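Local coordinates for protein erythromycin dehydratase (Saccharopolyspora erythraea, PDB 3EL6) that probably catalyses dehydration of a beta-hydroxyacyl polyketide intermediate during erythromycin biosynthesis, as a double hotdog-fold dehydratase domain of 6-deoxyerythronolide B synthase, at residues 85-90 / 96-101; 223-228 / 290-295. One frame throughout, in Å; residues are numbered along the deposited sequence.

Contact 1 of 2, residues 85-90 / 96-101; sequences LALAAG and PVLEEL
Ala86 presses its methyl into the forked end of Leu98: CB lies 3.9 Å from Leu98 CD2 and 4.0 Å from Leu98 CD1, so the two branches meet it almost equally. A chi1 of -134° in Leu98, near an eclipsed value, accompanies this placing of both methyls against Ala86 CB. Leu101 is the looser partner of the same methyl, with Ala86 CB 4.4 Å from Leu101 CD2. One turn beyond Ala86 on the helix is Gly90, and there the backbones themselves draw close, with Gly90 CA 4.4 Å from Pro96 CA and no side chain on the glycine between them.

Leu87 reaches in by its end alone and touches Leu98 nearer the backbone than the branches that meet Ala86. Its CG is turned beside the backbone N and anti to the carbonyl carbon (chi1 -71°), which carries CD2 to within 3.9 Å of Leu98 CB and 3.6 Å of Pro96 O; the two leucine side chains cross at about a right angle. No direct hydrogen bond joins the segments. Instead a single water donates to both Leu87 O, at 2.8 Å, and Pro96 O, at 2.7 Å, linking a helix carbonyl to the carbonyl just before the strand.

In the double hotdog fold of this dehydratase, helix 79-93 is the central helix of one hotdog, wrapped by antiparallel strands; the chain leaves it and enters strand 97-103 after a short connection. That strand lies between strands 148-156 and 251-259, so Leu98 also packs on Leu155 and Val257, while Leu87 touches Val257 and Leu259. A classic beta bulge at Glu99 and Glu100, both opposite Thr154, interrupts the strand. Both Leu98 and Leu101 rest on Val83, earlier on the helix.

Contact 2 of 2, residues 223-228 / 290-295; sequences YAFHPV and LVATVD
Phe225 and Ala292 make the nearest backbone approach, with their CA atoms still 8.8 Å apart and no hydrogen bond between the segments; side chains alone bridge the gap. Residues 223-226 form a loop that leads into helix 227-235, whereas 290-294 is a strand. The strand carries a classic beta bulge, in which Val291 and Ala292 both stand opposite Val283. Val291 has a helical psi of -43°, and the consecutive side chains of Val291 and Ala292 both point toward Phe225.

One corner of the Phe225 ring, CD1 and CE1, bridges to the strand. Phe225 has CG anti to its own N (chi1 -166°), which sends the ring across. There CE1 lies 3.9 Å from Ala292 CB, and the methyl sits at the ring edge, near its plane. The same Phe225 CE1 meets Val291 CG1 at 4.2 Å, with the two side chains crossing at about a right angle. Phe225 also packs on Leu259 of strand 251-259, and its backbone N donates to Asp84 OD1 on helix 79-93.

The next residue caps the helix. His226 occupies the N-cap position, and its ND1 accepts from Val228 N at 3.1 Å, with the donor close to the imidazole plane and a bent N-H...ND1 angle of 145°. Pro227 CD lies 3.3 Å above one face of the Tyr223 ring, offset toward the rim, which ties the first turn of the helix to the start of the loop. Pro227 O accepts from Ser80 OG.

His226 and Pro227 begin helix 227-235, probably the central helix of the second hotdog, which in polyketide synthase dehydratases carries the DxxxQ/H motif; the loop before it packs on a bulged strand of the wrapping sheet, as expected of the double hotdog fold.

In the fold
From the N terminus, contact 1 closes first: the five residues that separate 85-90 from 96-101 include the end of helix 79-93 and the turn into strand 97-103. Contact 2 opens far later and spans 61 residues, including most of helix 227-235 and strands 251-259, 266-273 and 278-284. The two loops follow in series, neither crossing nor nesting. In space they meet, their centres about 10 Å apart, where Leu87 CB packs 3.9 Å from Ala224 CB. Strand 251-259 lies between strands 97-103 and 290-299 and pairs with both, so contact 1 in the first hotdog and contact 2 in the second are joined across the interface between them.

Contact 1 of 2, residues 85-90 / 96-101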
loop_
_atom_site.group_PDB
_atom_site.type_symbol
_atom_site.label_atom_id
_atom_site.label_comp_id
_atom_site.label_asym_id
_atom_site.label_seq_id
_atom_site.Cartn_x
_atom_site.Cartn_y
_atom_site.Cartn_z
ATOM N N LEU A 85 6.425 -10.965 12.398
ATOM C CA LEU A 85 5.531 -10.197 11.498
ATOM C C LEU A 85 6.082 -10.252 10.060
ATOM O O LEU A 85 5.332 -10.357 9.126
ATOM C CB LEU A 85 5.459 -8.737 11.978
ATOM C CG LEU A 85 4.406 -8.525 13.102
ATOM C CD1 LEU A 85 4.664 -7.161 13.654
ATOM C CD2 LEU A 85 2.982 -8.654 12.615
ATOM N N ALA A 86 7.395 -10.183 9.911
ATOM C CA ALA A 86 8.000 -10.230 8.563
ATOM C C ALA A 86 7.815 -11.593 7.911
ATOM O O ALA A 86 7.593 -11.670 6.720
ATOM C CB ALA A 86 9.525 -9.879 8.651
ATOM N N LEU A 87 7.890 -12.674 8.678
ATOM C CA LEU A 87 7.586 -14.003 8.148
ATOM C C LEU A 87 6.120 -14.109 7.701
ATOM O O LEU A 87 5.813 -14.788 6.710
ATOM C CB LEU A 87 7.906 -15.072 9.241
ATOM C CG LEU A 87 9.410 -15.263 9.506
ATOM C CD1 LEU A 87 9.579 -16.103 10.822
ATOM C CD2 LEU A 87 10.067 -16.054 8.314
ATOM N N ALA A 88 5.226 -13.456 8.444
ATOM C CA ALA A 88 3.775 -13.480 8.141
ATOM C C ALA A 88 3.566 -12.722 6.845
ATOM O O ALA A 88 2.794 -13.164 5.978
ATOM C CB ALA A 88 2.976 -12.791 9.249
ATOM N N ALA A 89 4.241 -11.579 6.723
ATOM C CA ALA A 89 4.211 -10.802 5.464
ATOM C C ALA A 89 4.741 -11.650 4.294
ATOM O O ALA A 89 4.116 -11.716 3.223
ATOM C CB ALA A 89 5.025 -9.485 5.593
ATOM N N GLY A 90 5.863 -12.324 4.491
ATOM C CA GLY A 90 6.425 -13.135 3.404
ATOM C C GLY A 90 5.471 -14.224 3.007
ATOM O O GLY A 90 5.261 -14.474 1.816
ATOM N N PRO A 96 8.409 -16.782 1.488
ATOM C CA PRO A 96 8.205 -17.092 2.899
ATOM C C PRO A 96 9.487 -17.101 3.733
ATOM O O PRO A 96 9.424 -17.220 4.991
ATOM C CB PRO A 96 7.530 -18.470 2.848
ATOM C CG PRO A 96 8.225 -19.136 1.680
ATOM C CD PRO A 96 8.265 -17.977 0.633
ATOM N N VAL A 97 10.627 -16.915 3.070
ATOM C CA VAL A 97 11.928 -16.885 3.757
ATOM C C VAL A 97 12.354 -15.473 4.028
ATOM O O VAL A 97 12.321 -14.592 3.152
ATOM C CB VAL A 97 13.044 -17.617 2.921
ATOM C CG1 VAL A 97 14.418 -17.414 3.525
ATOM C CG2 VAL A 97 12.682 -19.124 2.912
ATOM N N LEU A 98 12.792 -15.265 5.254
ATOM C CA LEU A 98 13.361 -13.977 5.630
ATOM C C LEU A 98 14.850 -14.088 5.353
ATOM O O LEU A 98 15.614 -14.622 6.160
ATOM C CB LEU A 98 13.017 -13.736 7.096
ATOM C CG LEU A 98 12.490 -12.444 7.657
ATOM C CD1 LEU A 98 12.672 -12.308 9.205
ATOM C CD2 LEU A 98 12.700 -11.105 6.848
ATOM N N GLU A 99 15.279 -13.668 4.150
ATOM C CA GLU A 99 16.670 -13.758 3.811
ATOM C C GLU A 99 17.538 -12.920 4.736
ATOM O O GLU A 99 18.607 -13.339 5.148
ATOM C CB GLU A 99 16.890 -13.317 2.364
ATOM C CG GLU A 99 18.337 -13.322 2.024
ATOM C CD GLU A 99 18.523 -13.251 0.543
ATOM O OE1 GLU A 99 18.301 -14.291 -0.117
ATOM O OE2 GLU A 99 18.899 -12.148 0.071
ATOM N N GLU A 100 17.083 -11.734 5.095
ATOM C CA GLU A 100 17.725 -10.983 6.187
ATOM C C GLU A 100 16.709 -10.064 6.819
ATOM O O GLU A 100 15.764 -9.599 6.140
ATOM C CB GLU A 100 18.839 -10.132 5.563
ATOM C CG GLU A 100 19.391 -9.008 6.406
ATOM C CD GLU A 100 20.356 -8.106 5.614
ATOM O OE1 GLU A 100 19.899 -7.483 4.620
ATOM O OE2 GLU A 100 21.561 -8.012 5.993
ATOM N N LEU A 101 16.852 -9.839 8.123
ATOM C CA LEU A 101 16.134 -8.715 8.783
ATOM C C LEU A 101 17.080 -8.065 9.736
ATOM O O LEU A 101 17.678 -8.750 10.622
ATOM C CB LEU A 101 14.863 -9.221 9.491
ATOM C CG LEU A 101 13.988 -8.038 9.955
ATOM C CD1 LEU A 101 13.270 -7.426 8.746
ATOM C CD2 LEU A 101 13.011 -8.550 10.997
HETATM O O HOH W 1 7.083 -17.285 6.303
#

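Contact 2 of 2, residues 223-228 / 290-295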
loop_
_atom_site.group_PDB
_atom_site.type_symbol
_atom_site.label_atom_id
_atom_site.label_comp_id
_atom_site.label_asym_id
_atom_site.label_seq_id
_atom_site.Cartn_x
_atom_site.Cartn_y
_atom_site.Cartn_z
ATOM N N TYR A 223 -0.109 -16.645 14.588
ATOM C CA TYR A 223 1.308 -16.240 14.440
ATOM C C TYR A 223 2.020 -17.142 13.426
ATOM O O TYR A 223 1.646 -18.311 13.269
ATOM C CB TYR A 223 2.096 -16.262 15.748
ATOM C CG TYR A 223 1.621 -15.273 16.775
ATOM C CD1 TYR A 223 1.966 -13.948 16.683
ATOM C CD2 TYR A 223 0.832 -15.676 17.853
ATOM C CE1 TYR A 223 1.541 -13.011 17.613
ATOM C CE2 TYR A 223 0.400 -14.730 18.798
ATOM C CZ TYR A 223 0.764 -13.428 18.661
ATOM O OH TYR A 223 0.364 -12.505 19.590
ATOM N N ALA A 224 3.062 -16.617 12.771
ATOM C CA ALA A 224 3.851 -17.450 11.861
ATOM C C ALA A 224 4.753 -18.281 12.727
ATOM O O ALA A 224 4.784 -19.492 12.579
ATOM C CB ALA A 224 4.679 -16.593 10.887
ATOM N N PHE A 225 5.447 -17.634 13.659
ATOM C CA PHE A 225 6.220 -18.307 14.736
ATOM C C PHE A 225 5.983 -17.416 15.973
ATOM O O PHE A 225 6.502 -16.306 16.050
ATOM C CB PHE A 225 7.725 -18.295 14.433
ATOM C CG PHE A 225 8.558 -19.257 15.312
ATOM C CD1 PHE A 225 9.319 -20.266 14.718
ATOM C CD2 PHE A 225 8.584 -19.129 16.712
ATOM C CE1 PHE A 225 10.102 -21.158 15.510
ATOM C CE2 PHE A 225 9.363 -19.986 17.520
ATOM C CZ PHE A 225 10.105 -21.016 16.934
ATOM N N HIS A 226 5.197 -17.891 16.927
ATOM C CA HIS A 226 4.880 -17.066 18.123
ATOM C C HIS A 226 6.059 -16.286 18.642
ATOM O O HIS A 226 7.116 -16.860 18.980
ATOM C CB HIS A 226 4.325 -17.987 19.263
ATOM C CG HIS A 226 3.592 -17.213 20.318
ATOM N ND1 HIS A 226 4.199 -16.258 21.076
ATOM C CD2 HIS A 226 2.269 -17.183 20.649
ATOM C CE1 HIS A 226 3.307 -15.698 21.883
ATOM N NE2 HIS A 226 2.125 -16.252 21.644
ATOM N N PRO A 227 5.950 -14.944 18.741
ATOM C CA PRO A 227 7.124 -14.154 19.023
ATOM C C PRO A 227 7.693 -14.309 20.428
ATOM O O PRO A 227 8.930 -14.056 20.653
ATOM C CB PRO A 227 6.654 -12.712 18.738
ATOM C CG PRO A 227 5.217 -12.773 18.918
ATOM C CD PRO A 227 4.747 -14.102 18.521
ATOM N N VAL A 228 6.837 -14.741 21.376
ATOM C CA VAL A 228 7.432 -15.054 22.667
ATOM C C VAL A 228 8.291 -16.334 22.545
ATOM O O VAL A 228 9.429 -16.374 23.028
ATOM C CB VAL A 228 6.399 -15.118 23.779
ATOM C CG1 VAL A 228 7.069 -15.415 25.156
ATOM C CG2 VAL A 228 5.718 -13.718 23.850
ATOM N N LEU A 290 11.379 -30.783 11.485
ATOM C CA LEU A 290 12.004 -29.466 11.420
ATOM C C LEU A 290 10.885 -28.425 11.428
ATOM O O LEU A 290 9.852 -28.562 10.731
ATOM C CB LEU A 290 12.804 -29.313 10.113
ATOM C CG LEU A 290 13.682 -28.072 10.013
ATOM C CD1 LEU A 290 14.769 -28.021 11.095
ATOM C CD2 LEU A 290 14.299 -27.899 8.602
ATOM N N VAL A 291 11.108 -27.368 12.206
ATOM C CA VAL A 291 10.108 -26.307 12.345
ATOM C C VAL A 291 10.689 -25.013 11.772
ATOM O O VAL A 291 9.979 -24.283 11.063
ATOM C CB VAL A 291 9.672 -26.106 13.840
ATOM C CG1 VAL A 291 8.832 -24.811 14.004
ATOM C CG2 VAL A 291 8.838 -27.344 14.299
ATOM N N ALA A 292 11.950 -24.722 12.071
ATOM C CA ALA A 292 12.564 -23.497 11.557
ATOM C C ALA A 292 14.088 -23.586 11.584
ATOM O O ALA A 292 14.657 -24.323 12.393
ATOM C CB ALA A 292 12.069 -22.293 12.389
ATOM N N THR A 293 14.758 -22.823 10.714
ATOM C CA THR A 293 16.207 -22.620 10.786
ATOM C C THR A 293 16.560 -21.167 10.672
ATOM O O THR A 293 15.762 -20.363 10.122
ATOM C CB THR A 293 16.957 -23.382 9.671
ATOM O OG1 THR A 293 16.555 -22.891 8.377
ATOM C CG2 THR A 293 16.642 -24.875 9.722
ATOM N N VAL A 294 17.719 -20.792 11.221
ATOM C CA VAL A 294 18.238 -19.463 11.149
ATOM C C VAL A 294 19.717 -19.661 10.859
ATOM O O VAL A 294 20.476 -20.325 11.637
ATOM C CB VAL A 294 18.097 -18.672 12.492
ATOM C CG1 VAL A 294 18.853 -17.264 12.407
ATOM C CG2 VAL A 294 16.619 -18.538 12.940
ATOM N N ASP A 295 20.158 -19.193 9.692
ATOM C CA ASP A 295 21.570 -19.415 9.335
ATOM C C ASP A 295 22.518 -18.712 10.300
ATOM O O ASP A 295 23.554 -19.287 10.711
ATOM C CB ASP A 295 21.862 -18.957 7.901
ATOM C CG ASP A 295 21.404 -19.956 6.857
ATOM O OD1 ASP A 295 20.801 -21.017 7.187
ATOM O OD2 ASP A 295 21.667 -19.695 5.646
#